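CrtC domain-containing protein (Fusarium vanettenii 77-13-4, PDB 7A0Q) is a fungal kievitone hydratase, a lyase that hydrates kievitone, an isoflavonoid defence compound of bean plants, and probably detoxifies it. Local coordinates at residues Q223-I226 against Y231-S234; T97-Q102 against T188-K193; F166-G171 against D206-N211. All blocks are in the same frame, centred on the assembly; numbering follows the deposited sequence.

The three contacts sample both lipocalin-like halves of this all-beta enzyme. Along the chain, interactions 2 and 3 interleave, since 166-171 falls between 97-102 and 188-193, and 206-211 follows; both close before interaction 1 opens. Interactions 2 and 3 belong to the N-terminal CrtC region, where strand 171-189 pairs with both 158-168 and 202-210, yet their centres lie about 33 Å apart, on opposite sides of the centre of the chain. Interaction 1 lies at the turn end of the first hairpin of the C-terminal eight-stranded barrel. Its nearest atoms come within about 5 Å of interaction 3, and Trp204 of strand 202-210 packs against it, so the two halves meet there.

Interaction 1: residues Q223-I226 against Y231-S234; sequences QLHI and YKIS
His225 and Lys232, both with chi1 -55°, hold CG anti to the carbonyl carbon, and a second bend in the lysine at chi2 swings its amine back over to the neighbouring strand. Lys232 NZ thereby reaches the edge of the imidazole and donates to His225 ND1 at 3.0 Å, lying close to the ring plane. At the other end of the ring, His225 NE2 donates to Gln223 OE1 over 2.8 Å, arriving in the carbonyl plane on a lone pair. Gripped at both nitrogens, the ring has its rotation fixed; the same glutamine oxygen is also hydrogen-bonded to Tyr64, and Trp204 and Tyr336 pack against the imidazole. A water links the strand ends: it accepts from Lys232 NZ and from Ile226 N, and lies 2.6 Å from Tyr231 O. On the opposite face of the sheet, Leu224 and Ile233 pack CB to CB at 3.8 Å, and Ile226 CD1 extends the apolar patch to Ile233 CD1. Between the two faces, Leu224 N to Ile233 O (2.9 Å) and Ile233 N to Leu224 O (3.1 Å) are the two backbone bonds of the hydrogen-bonded pair Leu224-Ile233. The strand axes run 167° apart, an antiparallel beta hairpin, the first two strands of the eight-stranded, up-and-down barrel of the lipocalin-like domain.

Interaction 2: residues T97-Q102 against T188-K193; sequences TNEYHQ and TVHGEK
Glu99 and His190 approach from opposite directions, the carboxylate reaching the edge of the imidazole, and their side chains are the whole of this small surface contact. With CG anti to the backbone N (chi1 -175°) and the chain fully extended beyond it, Glu99 carries its carboxylate out to the histidine. His190 NE2 donates to Glu99 OE1 at 2.8 Å, but the bond is bent, 139° at the hydrogen, and the oxygen is tilted out of the ring plane. It is met on its syn lone pair, while the second oxygen lies at the ring edge, with Glu99 OE2 3.0 Å from His190 CE1; carboxylate and ring planes are 31° apart. The histidine stands at the first corner of a type I' turn from Val189 to Glu192, which closes the hairpin between strands 171-189 and 192-195 of the N-terminal CrtC lipocalin region. The anti lone pair of the same OE1 takes a second imidazole: His101 NE2 donates from 2.7 Å, almost straight and in its own ring plane. Two donors thus grip one oxygen, and the carboxylate would probably stabilise positive charge on either histidine. Glu99 itself ends an ST turn, its N donating to Thr97 OG1 at 3.2 Å.

Interaction 3: residues F166-G171 against D206-N211; sequences FQFGEG and DRQWGN. With IMD (imidazole), chain F.
The amide of Gln208 comes over one face of the Phe168 ring, its NE2 about 4.0 Å above the ring centre and 4.1 Å from Phe168 CE2. The two side chains cross at roughly a right angle, and the amide plane is turned 53° from that of the ring, so the nitrogen rather than the flat of the amide makes the approach. Both residues hold CG anti to the backbone N (chi1 -175° for Phe168, -174° for Gln208), and the glutamine chain runs on extended until NE2 lies over the phenyl. Further along, Asn211 OD1 sits 3.7 Å from Gly171 C, where the glycine leaves room for the amide oxygen. Earlier on strand 202-210, an imidazole, probably from the crystallisation liquor, donates through N3 to Asp206 OD2 at 2.8 Å. Its C2 lies 3.9 Å from Gln208 OE1. Gly171 ends a type II' turn from Phe168, across whose base Phe168 N donates to Gly171 O at 2.8 Å; this turn connects strands 158-168 and 171-189 as a beta hairpin of the N-terminal CrtC region. Strand 171-189 also pairs with 202-210, so it mediates between the two segments. In the next shell, the imidazole is also hydrogen-bonded to Glu340, and Trp204 NE1 to Asp206 OD1, the other oxygen of that carboxylate. From strand 171-189, Thr173 OG1 is hydrogen-bonded to Gln208 NE2 and Leu172 N to Asn211 OD1, which hold both amides in position, while Trp236 packs edge-to-face with Phe168.

Interaction 1: residues Q223-I226 against Y231-S234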
loop_
_atom_site.group_PDB
_atom_site.type_symbol
_atom_site.label_atom_id
_atom_site.label_comp_id
_atom_site.label_asym_id
_atom_site.label_seq_id
_atom_site.Cartn_x
_atom_site.Cartn_y
_atom_site.Cartn_z
ATOM N N GLN A 223 3.629 5.698 0.293
ATOM C CA GLN A 223 2.635 5.827 -0.765
ATOM C C GLN A 223 2.030 7.215 -0.609
ATOM O O GLN A 223 1.325 7.467 0.371
ATOM C CB GLN A 223 1.572 4.740 -0.615
ATOM C CG GLN A 223 0.434 4.863 -1.606
ATOM C CD GLN A 223 -0.890 4.356 -1.066
ATOM O OE1 GLN A 223 -1.904 5.046 -1.167
ATOM N NE2 GLN A 223 -0.897 3.138 -0.511
ATOM N N LEU A 224 2.301 8.124 -1.548
ATOM C CA LEU A 224 1.936 9.526 -1.357
ATOM C C LEU A 224 0.999 10.043 -2.444
ATOM O O LEU A 224 1.186 9.766 -3.636
ATOM C CB LEU A 224 3.182 10.421 -1.298
ATOM C CG LEU A 224 4.262 9.981 -0.304
ATOM C CD1 LEU A 224 5.464 10.926 -0.383
ATOM C CD2 LEU A 224 3.714 9.868 1.139
ATOM N N HIS A 225 0.025 10.846 -2.016
ATOM C CA HIS A 225 -0.911 11.547 -2.891
ATOM C C HIS A 225 -0.795 13.048 -2.655
ATOM O O HIS A 225 -0.687 13.490 -1.507
ATOM C CB HIS A 225 -2.360 11.115 -2.632
ATOM C CG HIS A 225 -2.569 9.639 -2.738
ATOM N ND1 HIS A 225 -3.099 9.041 -3.861
ATOM C CD2 HIS A 225 -2.260 8.635 -1.884
ATOM C CE1 HIS A 225 -3.137 7.729 -3.682
ATOM N NE2 HIS A 225 -2.620 7.458 -2.494
ATOM N N ILE A 226 -0.803 13.817 -3.742
ATOM C CA ILE A 226 -0.785 15.281 -3.671
ATOM C C ILE A 226 -2.032 15.785 -4.392
ATOM O O ILE A 226 -2.019 15.947 -5.622
ATOM C CB ILE A 226 0.504 15.866 -4.273
ATOM C CG1 ILE A 226 1.720 15.293 -3.542
ATOM C CG2 ILE A 226 0.493 17.405 -4.180
ATOM C CD1 ILE A 226 3.061 15.641 -4.188
ATOM N N TYR A 231 0.420 13.679 -9.351
ATOM C CA TYR A 231 1.585 12.949 -8.864
ATOM C C TYR A 231 1.187 11.839 -7.897
ATOM O O TYR A 231 0.493 12.077 -6.904
ATOM C CB TYR A 231 2.544 13.912 -8.159
ATOM C CG TYR A 231 3.261 14.872 -9.077
ATOM C CD1 TYR A 231 4.003 14.410 -10.160
ATOM C CD2 TYR A 231 3.203 16.246 -8.857
ATOM C CE1 TYR A 231 4.675 15.289 -11.003
ATOM C CE2 TYR A 231 3.871 17.131 -9.699
ATOM C CZ TYR A 231 4.607 16.645 -10.762
ATOM O OH TYR A 231 5.279 17.523 -11.600
ATOM N N LYS A 232 1.662 10.625 -8.168
ATOM C CA LYS A 232 1.498 9.498 -7.259
ATOM C C LYS A 232 2.882 8.934 -6.993
ATOM O O LYS A 232 3.616 8.620 -7.937
ATOM C CB LYS A 232 0.572 8.422 -7.849
ATOM C CG LYS A 232 -0.812 8.932 -8.273
ATOM C CD LYS A 232 -1.572 9.506 -7.071
ATOM C CE LYS A 232 -2.937 10.031 -7.472
ATOM N NZ LYS A 232 -3.621 10.736 -6.334
ATOM N N ILE A 233 3.246 8.820 -5.721
ATOM C CA ILE A 233 4.617 8.513 -5.333
ATOM C C ILE A 233 4.653 7.175 -4.608
ATOM O O ILE A 233 3.913 6.965 -3.641
ATOM C CB ILE A 233 5.206 9.609 -4.436
ATOM C CG1 ILE A 233 5.104 10.955 -5.144
ATOM C CG2 ILE A 233 6.659 9.265 -4.062
ATOM C CD1 ILE A 233 5.548 12.111 -4.290
ATOM N N SER A 234 5.561 6.301 -5.043
ATOM C CA SER A 234 5.808 5.011 -4.402
ATOM C C SER A 234 7.301 4.951 -4.102
ATOM O O SER A 234 8.112 4.856 -5.024
ATOM C CB SER A 234 5.369 3.868 -5.321
ATOM O OG SER A 234 5.708 2.593 -4.815
HETATM O O HOH W 1 -1.901 13.074 -6.499
#

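Interaction 2: residues T97-Q102 against T188-K193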
loop_
_atom_site.group_PDB
_atom_site.type_symbol
_atom_site.label_atom_id
_atom_site.label_comp_id
_atom_site.label_asym_id
_atom_site.label_seq_id
_atom_site.Cartn_x
_atom_site.Cartn_y
_atom_site.Cartn_z
ATOM N N THR A 97 -12.047 9.948 15.012
ATOM C CA THR A 97 -11.844 9.577 16.405
ATOM C C THR A 97 -10.517 8.889 16.677
ATOM O O THR A 97 -10.174 8.694 17.850
ATOM C CB THR A 97 -12.968 8.642 16.866
ATOM O OG1 THR A 97 -12.836 7.386 16.181
ATOM C CG2 THR A 97 -14.321 9.248 16.547
ATOM N N ASN A 98 -9.777 8.507 15.633
ATOM C CA ASN A 98 -8.559 7.697 15.686
ATOM C C ASN A 98 -8.815 6.254 16.103
ATOM O O ASN A 98 -7.850 5.513 16.336
ATOM C CB ASN A 98 -7.486 8.292 16.610
ATOM C CG ASN A 98 -6.936 9.606 16.096
ATOM O OD1 ASN A 98 -7.017 9.908 14.903
ATOM N ND2 ASN A 98 -6.375 10.401 16.998
ATOM N N GLU A 99 -10.071 5.819 16.196
ATOM C CA GLU A 99 -10.334 4.435 16.570
ATOM C C GLU A 99 -9.773 3.491 15.514
ATOM O O GLU A 99 -10.030 3.656 14.318
ATOM C CB GLU A 99 -11.833 4.191 16.751
ATOM C CG GLU A 99 -12.146 2.785 17.264
ATOM C CD GLU A 99 -13.633 2.527 17.455
ATOM O OE1 GLU A 99 -14.017 1.345 17.581
ATOM O OE2 GLU A 99 -14.418 3.498 17.471
ATOM N N TYR A 100 -9.020 2.489 15.966
ATOM C CA TYR A 100 -8.240 1.635 15.079
ATOM C C TYR A 100 -8.418 0.181 15.484
ATOM O O TYR A 100 -8.348 -0.148 16.671
ATOM C CB TYR A 100 -6.765 2.044 15.135
ATOM C CG TYR A 100 -5.789 1.136 14.410
ATOM C CD1 TYR A 100 -5.629 1.211 13.031
ATOM C CD2 TYR A 100 -4.991 0.236 15.115
ATOM C CE1 TYR A 100 -4.715 0.402 12.371
ATOM C CE2 TYR A 100 -4.072 -0.582 14.461
ATOM C CZ TYR A 100 -3.942 -0.498 13.089
ATOM O OH TYR A 100 -3.039 -1.309 12.430
ATOM N N HIS A 101 -8.654 -0.683 14.498
ATOM C CA HIS A 101 -8.769 -2.117 14.721
ATOM C C HIS A 101 -7.952 -2.848 13.672
ATOM O O HIS A 101 -7.897 -2.418 12.517
ATOM C CB HIS A 101 -10.223 -2.571 14.658
ATOM C CG HIS A 101 -11.081 -1.949 15.716
ATOM N ND1 HIS A 101 -11.131 -2.429 17.006
ATOM C CD2 HIS A 101 -11.887 -0.863 15.684
ATOM C CE1 HIS A 101 -11.948 -1.676 17.720
ATOM N NE2 HIS A 101 -12.418 -0.717 16.943
ATOM N N GLN A 102 -7.328 -3.953 14.074
ATOM C CA GLN A 102 -6.492 -4.723 13.165
ATOM C C GLN A 102 -6.486 -6.184 13.580
ATOM O O GLN A 102 -6.748 -6.525 14.737
ATOM C CB GLN A 102 -5.051 -4.196 13.132
ATOM C CG GLN A 102 -4.357 -4.096 14.498
ATOM C CD GLN A 102 -3.819 -5.421 15.017
ATOM O OE1 GLN A 102 -3.337 -6.259 14.255
ATOM N NE2 GLN A 102 -3.905 -5.614 16.332
ATOM N N THR A 188 -18.368 -2.161 8.079
ATOM C CA THR A 188 -19.281 -2.272 9.207
ATOM C C THR A 188 -18.555 -1.787 10.454
ATOM O O THR A 188 -17.498 -2.323 10.810
ATOM C CB THR A 188 -19.768 -3.708 9.378
ATOM O OG1 THR A 188 -20.493 -4.102 8.208
ATOM C CG2 THR A 188 -20.693 -3.808 10.585
ATOM N N VAL A 189 -19.108 -0.765 11.106
ATOM C CA VAL A 189 -18.499 -0.174 12.294
ATOM C C VAL A 189 -19.550 -0.128 13.393
ATOM O O VAL A 189 -20.604 0.498 13.224
ATOM C CB VAL A 189 -17.930 1.230 12.023
ATOM C CG1 VAL A 189 -16.665 1.132 11.188
ATOM C CG2 VAL A 189 -18.943 2.098 11.325
ATOM N N HIS A 190 -19.270 -0.804 14.510
ATOM C CA HIS A 190 -20.166 -0.830 15.666
ATOM C C HIS A 190 -21.566 -1.292 15.261
ATOM O O HIS A 190 -22.578 -0.663 15.582
ATOM C CB HIS A 190 -20.198 0.534 16.353
ATOM C CG HIS A 190 -18.847 1.018 16.773
ATOM N ND1 HIS A 190 -18.411 2.307 16.548
ATOM C CD2 HIS A 190 -17.825 0.377 17.390
ATOM C CE1 HIS A 190 -17.182 2.440 17.016
ATOM N NE2 HIS A 190 -16.803 1.284 17.530
ATOM N N GLY A 191 -21.612 -2.405 14.531
ATOM C CA GLY A 191 -22.856 -2.978 14.071
ATOM C C GLY A 191 -23.510 -2.275 12.903
ATOM O O GLY A 191 -24.413 -2.853 12.281
ATOM N N GLU A 192 -23.097 -1.050 12.576
ATOM C CA GLU A 192 -23.719 -0.290 11.501
ATOM C C GLU A 192 -22.924 -0.480 10.215
ATOM O O GLU A 192 -21.716 -0.212 10.178
ATOM C CB GLU A 192 -23.822 1.192 11.854
ATOM C CG GLU A 192 -24.502 2.020 10.775
ATOM C CD GLU A 192 -25.127 3.294 11.317
ATOM O OE1 GLU A 192 -25.366 4.235 10.521
ATOM O OE2 GLU A 192 -25.387 3.347 12.538
ATOM N N LYS A 193 -23.609 -0.944 9.175
ATOM C CA LYS A 193 -23.023 -1.110 7.851
ATOM C C LYS A 193 -23.091 0.225 7.119
ATOM O O LYS A 193 -24.180 0.703 6.785
ATOM C CB LYS A 193 -23.778 -2.205 7.104
ATOM C CG LYS A 193 -23.255 -2.566 5.732
ATOM C CD LYS A 193 -23.742 -3.971 5.394
ATOM C CE LYS A 193 -23.670 -4.270 3.923
ATOM N NZ LYS A 193 -24.169 -5.647 3.643
#

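Interaction 3: residues F166-G171 against D206-N211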
loop_
_atom_site.group_PDB
_atom_site.type_symbol
_atom_site.label_atom_id
_atom_site.label_comp_id
_atom_site.label_asym_id
_atom_site.label_seq_id
_atom_site.Cartn_x
_atom_site.Cartn_y
_atom_site.Cartn_z
ATOM N N PHE A 166 12.511 -3.937 -9.980
ATOM C CA PHE A 166 13.744 -3.382 -9.416
ATOM C C PHE A 166 14.364 -4.417 -8.477
ATOM O O PHE A 166 13.753 -5.437 -8.146
ATOM C CB PHE A 166 13.492 -2.030 -8.713
ATOM C CG PHE A 166 12.580 -2.096 -7.506
ATOM C CD1 PHE A 166 11.199 -1.970 -7.653
ATOM C CD2 PHE A 166 13.102 -2.225 -6.216
ATOM C CE1 PHE A 166 10.358 -2.002 -6.544
ATOM C CE2 PHE A 166 12.270 -2.257 -5.110
ATOM C CZ PHE A 166 10.882 -2.143 -5.270
ATOM N N GLN A 167 15.613 -4.156 -8.076
ATOM C CA GLN A 167 16.337 -5.074 -7.200
ATOM C C GLN A 167 15.838 -4.954 -5.758
ATOM O O GLN A 167 15.759 -3.851 -5.210
ATOM C CB GLN A 167 17.840 -4.791 -7.269
ATOM C CG GLN A 167 18.689 -5.848 -6.570
ATOM C CD GLN A 167 19.009 -7.015 -7.477
ATOM O OE1 GLN A 167 18.478 -7.112 -8.584
ATOM N NE2 GLN A 167 19.903 -7.901 -7.026
ATOM N N PHE A 168 15.504 -6.094 -5.143
ATOM C CA PHE A 168 14.824 -6.119 -3.840
ATOM C C PHE A 168 15.345 -7.322 -3.070
ATOM O O PHE A 168 14.927 -8.456 -3.323
ATOM C CB PHE A 168 13.312 -6.201 -4.031
ATOM C CG PHE A 168 12.506 -6.102 -2.756
ATOM C CD1 PHE A 168 12.401 -4.908 -2.076
ATOM C CD2 PHE A 168 11.809 -7.205 -2.273
ATOM C CE1 PHE A 168 11.646 -4.797 -0.925
ATOM C CE2 PHE A 168 11.035 -7.106 -1.117
ATOM C CZ PHE A 168 10.958 -5.898 -0.443
ATOM N N GLY A 169 16.245 -7.072 -2.127
ATOM C CA GLY A 169 16.939 -8.164 -1.480
ATOM C C GLY A 169 18.002 -8.729 -2.397
ATOM O O GLY A 169 18.620 -7.990 -3.170
ATOM N N GLU A 170 18.197 -10.045 -2.352
ATOM C CA GLU A 170 19.235 -10.663 -3.164
ATOM C C GLU A 170 18.861 -10.770 -4.637
ATOM O O GLU A 170 19.744 -11.018 -5.466
ATOM C CB GLU A 170 19.579 -12.046 -2.608
ATOM C CG GLU A 170 20.985 -12.493 -2.969
ATOM C CD GLU A 170 21.315 -13.891 -2.468
ATOM O OE1 GLU A 170 20.380 -14.661 -2.156
ATOM O OE2 GLU A 170 22.518 -14.215 -2.399
ATOM N N GLY A 171 17.597 -10.551 -4.990
ATOM C CA GLY A 171 17.156 -10.691 -6.366
ATOM C C GLY A 171 16.159 -9.624 -6.772
ATOM O O GLY A 171 16.260 -8.473 -6.335
ATOM N N ASP A 206 -1.910 -2.409 -4.590
ATOM C CA ASP A 206 -0.497 -2.651 -4.861
ATOM C C ASP A 206 -0.253 -4.144 -5.018
ATOM O O ASP A 206 -0.620 -4.939 -4.144
ATOM C CB ASP A 206 0.404 -2.087 -3.752
ATOM C CG ASP A 206 1.729 -1.613 -4.286
ATOM O OD1 ASP A 206 1.765 -0.542 -4.922
ATOM O OD2 ASP A 206 2.730 -2.326 -4.081
ATOM N N ARG A 207 0.374 -4.517 -6.125
ATOM C CA ARG A 207 0.648 -5.912 -6.456
ATOM C C ARG A 207 2.151 -6.115 -6.532
ATOM O O ARG A 207 2.834 -5.386 -7.255
ATOM C CB ARG A 207 -0.004 -6.261 -7.796
ATOM C CG ARG A 207 0.348 -7.612 -8.322
ATOM C CD ARG A 207 -0.316 -8.728 -7.544
ATOM N NE ARG A 207 0.019 -10.016 -8.160
ATOM C CZ ARG A 207 0.630 -11.020 -7.531
ATOM N NH1 ARG A 207 0.977 -10.911 -6.239
ATOM N NH2 ARG A 207 0.880 -12.144 -8.192
ATOM N N GLN A 208 2.667 -7.098 -5.801
ATOM C CA GLN A 208 4.113 -7.283 -5.735
ATOM C C GLN A 208 4.446 -8.758 -5.644
ATOM O O GLN A 208 3.849 -9.484 -4.849
ATOM C CB GLN A 208 4.708 -6.544 -4.531
ATOM C CG GLN A 208 6.240 -6.585 -4.511
ATOM C CD GLN A 208 6.836 -5.602 -3.530
ATOM O OE1 GLN A 208 6.115 -4.925 -2.792
ATOM N NE2 GLN A 208 8.169 -5.513 -3.517
ATOM N N TRP A 209 5.435 -9.190 -6.424
ATOM C CA TRP A 209 5.872 -10.581 -6.361
ATOM C C TRP A 209 7.368 -10.612 -6.654
ATOM O O TRP A 209 7.917 -9.671 -7.223
ATOM C CB TRP A 209 5.045 -11.473 -7.312
ATOM C CG TRP A 209 5.177 -11.228 -8.804
ATOM C CD1 TRP A 209 5.833 -12.023 -9.704
ATOM C CD2 TRP A 209 4.630 -10.137 -9.563
ATOM N NE1 TRP A 209 5.729 -11.497 -10.965
ATOM C CE2 TRP A 209 5.007 -10.337 -10.912
ATOM C CE3 TRP A 209 3.873 -9.004 -9.233
ATOM C CZ2 TRP A 209 4.635 -9.458 -11.929
ATOM C CZ3 TRP A 209 3.530 -8.118 -10.236
ATOM C CH2 TRP A 209 3.911 -8.353 -11.574
ATOM N N GLY A 210 8.046 -11.685 -6.235
ATOM C CA GLY A 210 9.496 -11.714 -6.299
ATOM C C GLY A 210 10.033 -13.088 -6.647
ATOM O O GLY A 210 9.281 -14.049 -6.797
ATOM N N ASN A 211 11.366 -13.163 -6.767
ATOM C CA ASN A 211 12.038 -14.404 -7.142
ATOM C C ASN A 211 13.031 -14.888 -6.091
ATOM O O ASN A 211 13.834 -15.787 -6.381
ATOM C CB ASN A 211 12.746 -14.242 -8.497
ATOM C CG ASN A 211 13.982 -13.343 -8.423
ATOM O OD1 ASN A 211 14.208 -12.651 -7.426
ATOM N ND2 ASN A 211 14.780 -13.348 -9.487
HETATM N N1 IMD F . 4.281 -2.481 0.605
HETATM C C2 IMD F . 4.545 -2.106 -0.668
HETATM N N3 IMD F . 3.377 -2.118 -1.360
HETATM C C4 IMD F . 2.391 -2.489 -0.527
HETATM C C5 IMD F . 2.956 -2.717 0.713
#